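PDB 1RWJ: cytochrome c family protein from Geobacter sulfurreducens, which probably carries electrons along a chain of c-type hemes, this piece being one three-heme, c7-type domain of a longer multidomain cytochrome. Local coordinates for residues A[52-55]-A[59-62]. Sequence-based numbering, arbitrary orientation.
With HEC (heme c), chain C.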
loop_
_atom_site.group_PDB
_atom_site.type_symbol
_atom_site.label_atom_id
_atom_site.label_comp_id
_atom_site.label_asym_id
_atom_site.label_seq_id
_atom_site.Cartn_x
_atom_site.Cartn_y
_atom_site.Cartn_z
ATOM N N ALA A 52 4.755 -11.289 -3.236
ATOM C CA ALA A 52 6.120 -11.651 -3.599
ATOM C C ALA A 52 6.872 -10.398 -4.038
ATOM O O ALA A 52 8.052 -10.232 -3.722
ATOM C CB ALA A 52 6.112 -12.684 -4.722
ATOM N N ASP A 53 6.189 -9.520 -4.770
ATOM C CA ASP A 53 6.810 -8.278 -5.225
ATOM C C ASP A 53 7.177 -7.429 -4.014
ATOM O O ASP A 53 8.231 -6.788 -3.978
ATOM C CB ASP A 53 5.857 -7.477 -6.116
ATOM C CG ASP A 53 5.613 -8.136 -7.464
ATOM O OD1 ASP A 53 6.543 -8.772 -8.000
ATOM O OD2 ASP A 53 4.490 -7.997 -7.989
ATOM N N MET A 54 6.293 -7.418 -3.022
ATOM C CA MET A 54 6.541 -6.651 -1.810
ATOM C C MET A 54 7.766 -7.182 -1.080
ATOM O O MET A 54 8.527 -6.414 -0.489
ATOM C CB MET A 54 5.315 -6.693 -0.901
ATOM C CG MET A 54 4.175 -5.838 -1.424
ATOM S SD MET A 54 2.677 -5.950 -0.450
ATOM C CE MET A 54 1.442 -5.761 -1.758
ATOM N N ASP A 55 7.955 -8.499 -1.131
ATOM C CA ASP A 55 9.106 -9.128 -0.494
ATOM C C ASP A 55 10.380 -8.612 -1.148
ATOM O O ASP A 55 11.440 -8.588 -0.528
ATOM C CB ASP A 55 9.035 -10.651 -0.639
ATOM C CG ASP A 55 8.098 -11.292 0.366
ATOM O OD1 ASP A 55 7.634 -12.423 0.108
ATOM O OD2 ASP A 55 7.840 -10.676 1.422
ATOM N N SER A 59 5.929 -1.905 -4.115
ATOM C CA SER A 59 4.637 -1.594 -3.509
ATOM C C SER A 59 4.774 -1.339 -2.003
ATOM O O SER A 59 5.690 -0.637 -1.578
ATOM C CB SER A 59 3.661 -2.749 -3.769
ATOM O OG SER A 59 2.349 -2.437 -3.339
ATOM N N CYS A 60 3.874 -1.906 -1.201
ATOM C CA CYS A 60 3.926 -1.707 0.250
ATOM C C CYS A 60 5.269 -2.144 0.823
ATOM O O CYS A 60 5.744 -1.583 1.813
ATOM C CB CYS A 60 2.824 -2.502 0.950
ATOM S SG CYS A 60 1.162 -2.285 0.255
ATOM N N GLY A 61 5.866 -3.156 0.198
ATOM C CA GLY A 61 7.142 -3.677 0.656
ATOM C C GLY A 61 8.303 -2.701 0.606
ATOM O O GLY A 61 9.383 -2.991 1.133
ATOM N N ALA A 62 8.104 -1.553 -0.035
ATOM C CA ALA A 62 9.159 -0.553 -0.120
ATOM C C ALA A 62 9.458 -0.034 1.288
ATOM O O ALA A 62 10.566 0.426 1.569
ATOM C CB ALA A 62 8.732 0.592 -1.028
HETATM FE FE HEC C . 2.140 1.480 5.567
HETATM C CHA HEC C . 1.732 1.639 8.980
HETATM C CHB HEC C . -0.597 -0.577 5.340
HETATM C CHC HEC C . 2.506 1.392 2.191
HETATM C CHD HEC C . 5.080 3.254 5.852
HETATM N NA HEC C . 0.830 0.740 6.855
HETATM C C1A HEC C . 0.759 0.966 8.239
HETATM C C2A HEC C . -0.419 0.330 8.804
HETATM C C3A HEC C . -1.011 -0.358 7.815
HETATM C C4A HEC C . -0.249 -0.099 6.599
HETATM C CMA HEC C . -2.242 -1.249 7.950
HETATM C CAA HEC C . -0.944 0.425 10.235
HETATM C CBA HEC C . -1.670 1.727 10.540
HETATM C CGA HEC C . -2.171 1.790 11.973
HETATM O O1A HEC C . -1.346 1.645 12.899
HETATM O O2A HEC C . -3.388 1.986 12.169
HETATM N NB HEC C . 1.150 0.616 4.091
HETATM C C1B HEC C . 0.067 -0.244 4.165
HETATM C C2B HEC C . -0.267 -0.781 2.866
HETATM C C3B HEC C . 0.607 -0.240 1.982
HETATM C C4B HEC C . 1.458 0.662 2.736
HETATM C CMB HEC C . -1.429 -1.719 2.550
HETATM C CAB HEC C . 0.722 -0.544 0.486
HETATM C CBB HEC C . -0.525 -0.234 -0.327
HETATM N NC HEC C . 3.460 2.205 4.319
HETATM C C1C HEC C . 3.432 2.119 2.926
HETATM C C2C HEC C . 4.569 2.781 2.340
HETATM C C3C HEC C . 5.298 3.295 3.362
HETATM C C4C HEC C . 4.618 2.921 4.584
HETATM C CMC HEC C . 4.931 2.820 0.859
HETATM C CAC HEC C . 6.620 4.053 3.287
HETATM C CBC HEC C . 6.633 5.294 2.404
HETATM N ND HEC C . 3.181 2.269 7.073
HETATM C C1D HEC C . 4.398 2.923 7.017
HETATM C C2D HEC C . 4.881 3.271 8.344
HETATM C C3D HEC C . 3.950 2.860 9.220
HETATM C C4D HEC C . 2.871 2.241 8.443
HETATM C CMD HEC C . 6.227 3.897 8.696
HETATM C CAD HEC C . 4.116 3.064 10.724
HETATM C CBD HEC C . 5.080 2.107 11.429
HETATM C CGD HEC C . 4.526 0.705 11.534
HETATM O O1D HEC C . 3.309 0.578 11.779
HETATM O O2D HEC C . 5.297 -0.267 11.390
HETATM O O HOH W 1 9.952 -5.922 1.866
#
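Met54, on helix 51-55, and Gly61, in the 3-10 turn 60-62, bring their backbones together, with their CA atoms 3.9 Å apart. The carbonyl of Met54 takes a CA-H...O contact from the glycine, Gly61 CA lying 3.3 Å from Met54 O with an angle of 157° at the hydrogen; having no side chain, Gly61 allows the backbones to come this close. No direct hydrogen bond joins the segments, but a water bridges them on the carbonyl side, lying 2.8 Å from Met54 O and 3.1 Å from Gly61 O and placed to donate to each.

The side chain of Met54 supplies most of the remaining contact. CG lies beside the backbone N (chi1 -73°), and the chain runs on extended through chi2, so that CB and CG lie against Gly61 N and CG also meets Ser59 CB, with Met54 CG 3.6 Å from Gly61 N. Further out, Met54 SD rests against Cys60 CB at 3.7 Å. A bend at chi3 (-147°) leaves the terminal methyl within van der Waals range of both Ser59 and Cys60, Met54 CE being 3.8 Å from Ser59 OG.

Helix 51-55 thus packs on the start of a CXXCH heme-attachment motif, Cys60 to His64, in which Cys60 is the first cysteine, Cys63 forms the second thioether and His64 is an axial ligand of the same iron. Cys60 SG is bonded to heme CAB at 1.8 Å, so the sulfur that Met54 packs beside is itself part of the heme linkage. At the start of the motif, Ala62 N donates to O of Ser59, the residue just before Cys60, and closes the 3-10 turn. Met54 also touches a second heme and lies close to Met51, an axial heme ligand, while Ser59 packs on Phe40 and Phe49.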